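Local coordinates for putative lipoprotein (Bacteroides thetaiotaomicron, PDB 4Q1Z), which is of unknown function but is a two-domain putative lipoprotein of the DUF4876 family, at residues 148-153 with 176-181; 242-247 with 298-303. All blocks are in the same frame, centred on the assembly; numbering follows the deposited sequence.

Contact 1 of 2, residues 148-153 with 176-181; sequences YFANLT and ERVWKF
Phe149 and Trp179 form a hydrogen-bonded pair of two antiparallel strands, 148-152 and 177-180, whose axes come within 4.4 Å. Trp179 N bonds to Phe149 O and Phe149 N to Trp179 O, each at 2.8 Å. At the far end Glu176 N bonds to Asn151 O at 2.9 Å. On one face of the sheet the Tyr148 ring runs beside Lys180, pointing the same way: CD2 lies 3.7 Å from Lys180 CB, and CD2 is equally close to Val178 CG1. The extended Lys180 chain suits this place, giving the ring methylenes while its amine, weakly, and the Tyr148 hydroxyl share a water. An alanine at Tyr148 would probably uncover the Lys180 methylenes and leave that water without its firmer partner. From the other face the Asn151 amide reaches the Glu176 carboxylate at the strand corner, the two planes 85° apart, joined by a weak ND2 to OE2 bond of 3.3 Å; Tyr257 OH binds Asn151 OD1. Compact Ala150 lets Ile302 of strand 299-303 pack against it. Within the large mixed sheet, strands 265-269 and 238-245 flank the pair.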
ATOM      1  N   TYR A 148     -11.745   1.974   1.522  1.00 49.16           N
ATOM      2  CA  TYR A 148     -12.102   2.736   0.339  1.00 46.57           C
ATOM      3  C   TYR A 148     -10.948   2.914  -0.609  1.00 49.05           C
ATOM      4  O   TYR A 148      -9.795   2.920  -0.193  1.00 49.81           O
ATOM      5  CB  TYR A 148     -12.599   4.112   0.757  1.00 47.19           C
ATOM      6  CG  TYR A 148     -13.897   4.086   1.520  1.00 49.71           C
ATOM      7  CD1 TYR A 148     -13.909   3.958   2.905  1.00 51.83           C
ATOM      8  CD2 TYR A 148     -15.119   4.187   0.860  1.00 50.50           C
ATOM      9  CE1 TYR A 148     -15.104   3.917   3.613  1.00 53.80           C
ATOM     10  CE2 TYR A 148     -16.321   4.135   1.556  1.00 51.95           C
ATOM     11  CZ  TYR A 148     -16.310   4.009   2.936  1.00 59.10           C
ATOM     12  OH  TYR A 148     -17.495   3.953   3.636  1.00 57.36           O
ATOM     13  N   PHE A 149     -11.285   3.103  -1.889  1.00 43.37           N
ATOM     14  CA  PHE A 149     -10.415   3.390  -3.017  1.00 40.70           C
ATOM     15  C   PHE A 149     -10.992   4.561  -3.749  1.00 44.39           C
ATOM     16  O   PHE A 149     -12.166   4.513  -4.110  1.00 45.62           O
ATOM     17  CB  PHE A 149     -10.306   2.170  -3.970  1.00 41.77           C
ATOM     18  CG  PHE A 149      -9.408   2.401  -5.162  1.00 42.30           C
ATOM     19  CD1 PHE A 149      -9.821   3.214  -6.225  1.00 44.08           C
ATOM     20  CD2 PHE A 149      -8.158   1.793  -5.239  1.00 44.76           C
ATOM     21  CE1 PHE A 149      -8.967   3.491  -7.296  1.00 44.23           C
ATOM     22  CE2 PHE A 149      -7.321   2.020  -6.342  1.00 47.51           C
ATOM     23  CZ  PHE A 149      -7.730   2.875  -7.360  1.00 44.81           C
ATOM     24  N   ALA A 150     -10.163   5.574  -4.042  1.00 39.68           N
ATOM     25  CA  ALA A 150     -10.573   6.735  -4.814  1.00 39.36           C
ATOM     26  C   ALA A 150      -9.455   7.258  -5.734  1.00 43.68           C
ATOM     27  O   ALA A 150      -8.260   7.082  -5.456  1.00 40.81           O
ATOM     28  CB  ALA A 150     -11.026   7.859  -3.872  1.00 39.76           C
ATOM     29  N   ASN A 151      -9.874   7.914  -6.831  1.00 41.34           N
ATOM     30  CA  ASN A 151      -9.009   8.689  -7.716  1.00 40.97           C
ATOM     31  C   ASN A 151      -9.373  10.147  -7.437  1.00 45.01           C
ATOM     32  O   ASN A 151     -10.529  10.448  -7.127  1.00 45.08           O
ATOM     33  CB  ASN A 151      -9.115   8.296  -9.204  1.00 41.39           C
ATOM     34  CG  ASN A 151     -10.383   8.710  -9.896  1.00 51.33           C
ATOM     35  OD1 ASN A 151     -11.436   8.142  -9.667  1.00 49.75           O
ATOM     36  ND2 ASN A 151     -10.304   9.697 -10.774  1.00 45.44           N
ATOM     37  N   LEU A 152      -8.397  11.027  -7.432  1.00 41.74           N
ATOM     38  CA  LEU A 152      -8.680  12.418  -7.087  1.00 41.14           C
ATOM     39  C   LEU A 152      -8.865  13.264  -8.323  1.00 45.04           C
ATOM     40  O   LEU A 152      -8.430  12.882  -9.403  1.00 43.50           O
ATOM     41  CB  LEU A 152      -7.567  13.049  -6.183  1.00 40.28           C
ATOM     42  CG  LEU A 152      -6.974  12.248  -5.008  1.00 41.99           C
ATOM     43  CD1 LEU A 152      -5.973  13.072  -4.306  1.00 41.35           C
ATOM     44  CD2 LEU A 152      -8.036  11.823  -3.993  1.00 41.86           C
ATOM     45  N   THR A 153      -9.471  14.444  -8.132  1.00 44.05           N
ATOM     46  CA  THR A 153      -9.669  15.464  -9.151  1.00 44.48           C
ATOM     47  C   THR A 153      -8.579  16.576  -9.016  1.00 50.07           C
ATOM     48  O   THR A 153      -8.157  16.868  -7.886  1.00 49.70           O
ATOM     49  CB  THR A 153     -11.084  16.060  -9.050  1.00 45.01           C
ATOM     50  OG1 THR A 153     -11.361  16.820 -10.238  1.00 44.39           O
ATOM     51  CG2 THR A 153     -11.277  16.933  -7.825  1.00 39.97           C
ATOM     52  N   GLU A 176     -12.906  12.172  -7.213  1.00 42.57           N
ATOM     53  CA  GLU A 176     -13.707  12.161  -8.425  1.00 41.95           C
ATOM     54  C   GLU A 176     -14.734  11.018  -8.302  1.00 47.87           C
ATOM     55  O   GLU A 176     -15.951  11.266  -8.362  1.00 45.20           O
ATOM     56  CB  GLU A 176     -12.800  11.996  -9.647  1.00 42.76           C
ATOM     57  CG  GLU A 176     -13.526  12.154 -10.970  1.00 58.61           C
ATOM     58  CD  GLU A 176     -12.768  11.574 -12.141  1.00 83.78           C
ATOM     59  OE1 GLU A 176     -11.871  12.273 -12.663  1.00 64.79           O
ATOM     60  OE2 GLU A 176     -13.047  10.411 -12.520  1.00 86.76           O
ATOM     61  N   ARG A 177     -14.221   9.764  -8.091  1.00 46.35           N
ATOM     62  CA  ARG A 177     -15.003   8.532  -7.874  1.00 45.63           C
ATOM     63  C   ARG A 177     -14.424   7.763  -6.671  1.00 46.29           C
ATOM     64  O   ARG A 177     -13.213   7.759  -6.463  1.00 45.99           O
ATOM     65  CB  ARG A 177     -15.068   7.642  -9.135  1.00 44.21           C
ATOM     66  CG  ARG A 177     -16.245   6.670  -9.081  1.00 45.40           C
ATOM     67  CD  ARG A 177     -16.281   5.693 -10.232  1.00 47.11           C
ATOM     68  NE  ARG A 177     -16.429   6.345 -11.539  1.00 50.01           N
ATOM     69  CZ  ARG A 177     -17.591   6.545 -12.160  1.00 59.09           C
ATOM     70  NH1 ARG A 177     -18.731   6.172 -11.591  1.00 41.64           N
ATOM     71  NH2 ARG A 177     -17.622   7.135 -13.346  1.00 44.21           N
ATOM     72  N   VAL A 178     -15.306   7.187  -5.851  1.00 41.80           N
ATOM     73  CA  VAL A 178     -14.990   6.436  -4.617  1.00 40.66           C
ATOM     74  C   VAL A 178     -15.652   5.046  -4.694  1.00 46.19           C
ATOM     75  O   VAL A 178     -16.816   4.920  -5.084  1.00 46.05           O
ATOM     76  CB  VAL A 178     -15.423   7.180  -3.298  1.00 42.85           C
ATOM     77  CG1 VAL A 178     -14.829   6.508  -2.065  1.00 42.11           C
ATOM     78  CG2 VAL A 178     -15.089   8.684  -3.326  1.00 41.67           C
ATOM     79  N   TRP A 179     -14.873   4.019  -4.375  1.00 43.35           N
ATOM     80  CA  TRP A 179     -15.266   2.617  -4.278  1.00 43.25           C
ATOM     81  C   TRP A 179     -14.891   2.128  -2.894  1.00 48.63           C
ATOM     82  O   TRP A 179     -14.093   2.774  -2.205  1.00 47.09           O
ATOM     83  CB  TRP A 179     -14.558   1.739  -5.342  1.00 40.70           C
ATOM     84  CG  TRP A 179     -14.764   2.138  -6.766  1.00 40.54           C
ATOM     85  CD1 TRP A 179     -14.042   3.060  -7.476  1.00 42.65           C
ATOM     86  CD2 TRP A 179     -15.684   1.544  -7.696  1.00 40.28           C
ATOM     87  NE1 TRP A 179     -14.517   3.134  -8.766  1.00 41.62           N
ATOM     88  CE2 TRP A 179     -15.488   2.174  -8.942  1.00 43.59           C
ATOM     89  CE3 TRP A 179     -16.662   0.535  -7.596  1.00 42.08           C
ATOM     90  CZ2 TRP A 179     -16.208   1.798 -10.093  1.00 43.57           C
ATOM     91  CZ3 TRP A 179     -17.422   0.217  -8.716  1.00 43.27           C
ATOM     92  CH2 TRP A 179     -17.182   0.837  -9.950  1.00 43.75           C
ATOM     93  N   LYS A 180     -15.437   0.980  -2.492  1.00 47.87           N
ATOM     94  CA  LYS A 180     -15.044   0.324  -1.247  1.00 47.72           C
ATOM     95  C   LYS A 180     -15.013  -1.177  -1.448  1.00 51.51           C
ATOM     96  O   LYS A 180     -15.640  -1.715  -2.361  1.00 52.40           O
ATOM     97  CB  LYS A 180     -15.903   0.726  -0.024  1.00 49.69           C
ATOM     98  CG  LYS A 180     -17.295   0.137   0.083  1.00 53.86           C
ATOM     99  CD  LYS A 180     -17.900   0.588   1.396  1.00 57.95           C
ATOM    100  CE  LYS A 180     -19.373   0.310   1.469  1.00 80.73           C
ATOM    101  NZ  LYS A 180     -19.924   0.665   2.802  1.00 96.53           N
ATOM    102  N   PHE A 181     -14.261  -1.852  -0.609  1.00 47.67           N
ATOM    103  CA  PHE A 181     -14.234  -3.296  -0.646  1.00 46.59           C
ATOM    104  C   PHE A 181     -15.523  -3.785  -0.001  1.00 54.56           C
ATOM    105  O   PHE A 181     -15.939  -3.209   1.017  1.00 54.02           O
ATOM    106  CB  PHE A 181     -12.996  -3.838   0.108  1.00 45.69           C
ATOM    107  CG  PHE A 181     -11.682  -3.710  -0.628  1.00 45.60           C
ATOM    108  CD1 PHE A 181     -11.241  -4.717  -1.481  1.00 46.63           C
ATOM    109  CD2 PHE A 181     -10.856  -2.602  -0.432  1.00 48.06           C
ATOM    110  CE1 PHE A 181     -10.013  -4.615  -2.138  1.00 45.90           C
ATOM    111  CE2 PHE A 181      -9.606  -2.513  -1.073  1.00 49.11           C
ATOM    112  CZ  PHE A 181      -9.210  -3.509  -1.941  1.00 46.27           C
TER
HETATM  113  O   HOH W   1     -20.087   4.113   2.238  1.00 66.05           O

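Contact 2 of 2, residues 242-247 with 298-303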
ATOM      1  N   HIS A 242     -19.550   0.399  -5.450  1.00 48.64           N
ATOM      2  CA  HIS A 242     -19.521   1.804  -5.861  1.00 47.14           C
ATOM      3  C   HIS A 242     -20.060   2.667  -4.722  1.00 51.93           C
ATOM      4  O   HIS A 242     -21.082   2.308  -4.108  1.00 54.30           O
ATOM      5  CB  HIS A 242     -20.315   2.033  -7.149  1.00 47.53           C
ATOM      6  CG  HIS A 242     -20.107   3.402  -7.730  1.00 49.47           C
ATOM      7  ND1 HIS A 242     -21.033   4.416  -7.539  1.00 50.80           N
ATOM      8  CD2 HIS A 242     -19.054   3.895  -8.416  1.00 49.12           C
ATOM      9  CE1 HIS A 242     -20.533   5.471  -8.157  1.00 49.20           C
ATOM     10  NE2 HIS A 242     -19.356   5.200  -8.712  1.00 48.96           N
ATOM     11  N   VAL A 243     -19.345   3.774  -4.412  1.00 45.51           N
ATOM     12  CA  VAL A 243     -19.682   4.659  -3.306  1.00 44.88           C
ATOM     13  C   VAL A 243     -20.140   6.039  -3.785  1.00 49.55           C
ATOM     14  O   VAL A 243     -21.196   6.493  -3.344  1.00 51.11           O
ATOM     15  CB  VAL A 243     -18.528   4.779  -2.268  1.00 46.72           C
ATOM     16  CG1 VAL A 243     -18.844   5.818  -1.196  1.00 45.98           C
ATOM     17  CG2 VAL A 243     -18.233   3.430  -1.619  1.00 46.73           C
ATOM     18  N   PHE A 244     -19.333   6.734  -4.598  1.00 43.85           N
ATOM     19  CA  PHE A 244     -19.636   8.101  -4.977  1.00 43.16           C
ATOM     20  C   PHE A 244     -19.116   8.462  -6.339  1.00 46.61           C
ATOM     21  O   PHE A 244     -17.995   8.129  -6.689  1.00 46.29           O
ATOM     22  CB  PHE A 244     -19.010   9.070  -3.934  1.00 45.02           C
ATOM     23  CG  PHE A 244     -19.047  10.558  -4.252  1.00 46.32           C
ATOM     24  CD1 PHE A 244     -18.133  11.123  -5.142  1.00 47.85           C
ATOM     25  CD2 PHE A 244     -19.935  11.404  -3.597  1.00 47.35           C
ATOM     26  CE1 PHE A 244     -18.162  12.492  -5.416  1.00 48.33           C
ATOM     27  CE2 PHE A 244     -19.921  12.780  -3.833  1.00 48.79           C
ATOM     28  CZ  PHE A 244     -19.062  13.307  -4.760  1.00 46.45           C
ATOM     29  N   TYR A 245     -19.928   9.209  -7.076  1.00 44.63           N
ATOM     30  CA  TYR A 245     -19.626   9.800  -8.373  1.00 44.51           C
ATOM     31  C   TYR A 245     -20.598  10.917  -8.558  1.00 48.85           C
ATOM     32  O   TYR A 245     -21.793  10.697  -8.403  1.00 49.00           O
ATOM     33  CB  TYR A 245     -19.656   8.798  -9.539  1.00 45.94           C
ATOM     34  CG  TYR A 245     -19.187   9.402 -10.844  1.00 48.03           C
ATOM     35  CD1 TYR A 245     -17.875   9.847 -10.998  1.00 48.40           C
ATOM     36  CD2 TYR A 245     -20.060   9.553 -11.922  1.00 50.51           C
ATOM     37  CE1 TYR A 245     -17.439  10.429 -12.191  1.00 46.70           C
ATOM     38  CE2 TYR A 245     -19.635  10.139 -13.122  1.00 51.93           C
ATOM     39  CZ  TYR A 245     -18.315  10.559 -13.255  1.00 59.01           C
ATOM     40  OH  TYR A 245     -17.862  11.113 -14.435  1.00 61.60           O
ATOM     41  N   GLN A 246     -20.066  12.134  -8.750  1.00 45.13           N
ATOM     42  CA  GLN A 246     -20.769  13.389  -8.994  1.00 46.64           C
ATOM     43  C   GLN A 246     -21.950  13.646  -8.012  1.00 54.58           C
ATOM     44  O   GLN A 246     -23.060  14.014  -8.421  1.00 57.35           O
ATOM     45  CB  GLN A 246     -21.215  13.454 -10.469  1.00 47.65           C
ATOM     46  CG  GLN A 246     -20.008  13.643 -11.380  1.00 60.73           C
ATOM     47  CD  GLN A 246     -20.318  13.741 -12.845  1.00 71.00           C
ATOM     48  OE1 GLN A 246     -21.452  13.541 -13.295  1.00 61.08           O
ATOM     49  NE2 GLN A 246     -19.294  14.085 -13.617  1.00 59.69           N
ATOM     50  N   GLY A 247     -21.671  13.480  -6.725  1.00 50.05           N
ATOM     51  CA  GLY A 247     -22.631  13.685  -5.642  1.00 50.74           C
ATOM     52  C   GLY A 247     -23.605  12.548  -5.382  1.00 55.66           C
ATOM     53  O   GLY A 247     -24.420  12.648  -4.469  1.00 56.38           O
ATOM     54  N   TYR A 298     -19.691  17.539  -8.369  1.00 47.50           N
ATOM     55  CA  TYR A 298     -19.453  17.348  -6.957  1.00 46.21           C
ATOM     56  C   TYR A 298     -18.358  16.345  -6.744  1.00 51.52           C
ATOM     57  O   TYR A 298     -18.270  15.333  -7.463  1.00 50.69           O
ATOM     58  CB  TYR A 298     -20.744  16.908  -6.237  1.00 46.87           C
ATOM     59  CG  TYR A 298     -21.677  18.066  -5.958  1.00 48.88           C
ATOM     60  CD1 TYR A 298     -21.536  18.840  -4.809  1.00 50.97           C
ATOM     61  CD2 TYR A 298     -22.671  18.423  -6.866  1.00 50.43           C
ATOM     62  CE1 TYR A 298     -22.358  19.936  -4.567  1.00 52.40           C
ATOM     63  CE2 TYR A 298     -23.501  19.519  -6.638  1.00 52.52           C
ATOM     64  CZ  TYR A 298     -23.345  20.275  -5.483  1.00 62.31           C
ATOM     65  OH  TYR A 298     -24.164  21.366  -5.244  1.00 63.63           O
ATOM     66  N   TYR A 299     -17.492  16.659  -5.758  1.00 47.62           N
ATOM     67  CA  TYR A 299     -16.341  15.851  -5.375  1.00 45.28           C
ATOM     68  C   TYR A 299     -16.472  15.441  -3.942  1.00 49.02           C
ATOM     69  O   TYR A 299     -17.146  16.126  -3.165  1.00 50.72           O
ATOM     70  CB  TYR A 299     -15.052  16.631  -5.644  1.00 45.29           C
ATOM     71  CG  TYR A 299     -14.911  16.963  -7.119  1.00 45.40           C
ATOM     72  CD1 TYR A 299     -14.788  15.950  -8.075  1.00 45.66           C
ATOM     73  CD2 TYR A 299     -15.010  18.275  -7.570  1.00 45.82           C
ATOM     74  CE1 TYR A 299     -14.721  16.242  -9.429  1.00 42.62           C
ATOM     75  CE2 TYR A 299     -14.910  18.579  -8.925  1.00 45.96           C
ATOM     76  CZ  TYR A 299     -14.748  17.558  -9.846  1.00 49.51           C
ATOM     77  OH  TYR A 299     -14.627  17.836 -11.177  1.00 53.12           O
ATOM     78  N   ALA A 300     -15.937  14.272  -3.602  1.00 45.12           N
ATOM     79  CA  ALA A 300     -16.066  13.770  -2.221  1.00 45.08           C
ATOM     80  C   ALA A 300     -14.924  14.259  -1.399  1.00 48.03           C
ATOM     81  O   ALA A 300     -13.780  14.207  -1.846  1.00 46.35           O
ATOM     82  CB  ALA A 300     -16.115  12.248  -2.205  1.00 45.34           C
ATOM     83  N   LYS A 301     -15.230  14.770  -0.206  1.00 47.27           N
ATOM     84  CA  LYS A 301     -14.225  15.277   0.729  1.00 46.44           C
ATOM     85  C   LYS A 301     -13.646  14.107   1.479  1.00 48.39           C
ATOM     86  O   LYS A 301     -14.312  13.516   2.323  1.00 48.36           O
ATOM     87  CB  LYS A 301     -14.803  16.346   1.674  1.00 48.00           C
ATOM     88  CG  LYS A 301     -15.046  17.678   0.987  1.00 39.01           C
ATOM     89  CD  LYS A 301     -15.549  18.674   2.007  1.00 46.97           C
ATOM     90  CE  LYS A 301     -16.433  19.727   1.371  1.00 52.34           C
ATOM     91  NZ  LYS A 301     -16.965  20.695   2.363  1.00 48.12           N
ATOM     92  N   ILE A 302     -12.421  13.727   1.109  1.00 44.31           N
ATOM     93  CA  ILE A 302     -11.717  12.605   1.724  1.00 43.48           C
ATOM     94  C   ILE A 302     -10.808  13.141   2.842  1.00 50.10           C
ATOM     95  O   ILE A 302      -9.822  13.816   2.532  1.00 49.54           O
ATOM     96  CB  ILE A 302     -10.937  11.793   0.653  1.00 44.47           C
ATOM     97  CG1 ILE A 302     -11.919  11.153  -0.382  1.00 43.73           C
ATOM     98  CG2 ILE A 302      -9.994  10.744   1.291  1.00 42.38           C
ATOM     99  CD1 ILE A 302     -11.309  10.855  -1.707  1.00 43.11           C
ATOM    100  N   PRO A 303     -11.098  12.855   4.140  1.00 47.40           N
ATOM    101  CA  PRO A 303     -10.196  13.311   5.210  1.00 47.49           C
ATOM    102  C   PRO A 303      -8.795  12.718   5.054  1.00 52.01           C
ATOM    103  O   PRO A 303      -8.612  11.490   4.990  1.00 51.16           O
ATOM    104  CB  PRO A 303     -10.900  12.819   6.488  1.00 49.38           C
ATOM    105  CG  PRO A 303     -12.351  12.726   6.084  1.00 53.64           C
ATOM    106  CD  PRO A 303     -12.235  12.115   4.714  1.00 48.87           C
TER
HETATM  107  O   HOH W   2     -17.377  13.254  -9.081  1.00 44.51           O
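Tyr298 O takes a hydrogen bond of 2.8 Å from a water that in turn accepts one from Gln246 N at 2.9 Å, so one water joins the two backbones. The same carbonyl receives a CA-H...O contact from Gln246 CA, 3.5 Å away, and lies at the edge of the Phe244 ring, near its plane. Phe244 carries most of the apolar contact. Its CG is anti to the backbone N (chi1 172°), and the ring meets the backbone from Tyr298 to Ala300, with CE1 3.4 Å from Ala300 N. Over the centre of one face sits the methyl group of Ala300, its CB 3.7 Å from the ring centroid and only 10° off the normal, a CH-pi contact. Alanine suits this place because its single methyl fits directly against the flat ring. Gly247 has a positive phi, which favours glycine, and its N packs 3.6 Å from Tyr298 CB; a beta carbon on Gly247 would press tightly on that same atom. Lys286 stands nearby, bonding through NZ to Gly247 O and forming a cation-pi contact with the Tyr298 ring. Ala300 shares backbone hydrogen bonding with Gly175. The segments pair with different partners: 299-303 belongs to a small antiparallel sheet with 172-175 and 286-287, whereas Val243 and Phe244, both facing Val178, form a classic beta bulge on strand 238-245 of the large mixed sheet. The contact is thus sheet-on-sheet packing, a phenylalanine from one sheet laid against the backbone and methyl of the other.

Contacts 1 and 2 lie about 7 Å apart, centre to centre, and meet through strand 177-180. In contact 1 that strand pairs with 148-152; along its other edge it pairs with 238-245, the strand that supplies Phe244 to contact 2. Val178 joins the two: its O lies 2.9 Å from Val243 N and its N 3.0 Å from Phe244 O, probable hydrogen bonds that straddle the bulge. On the face with Trp179, Arg177 NH1 approaches His242 NE2 at 3.1 Å. On the other face, strand 299-303 of contact 2 lies over contact 1, with Ala300 packing on Val178.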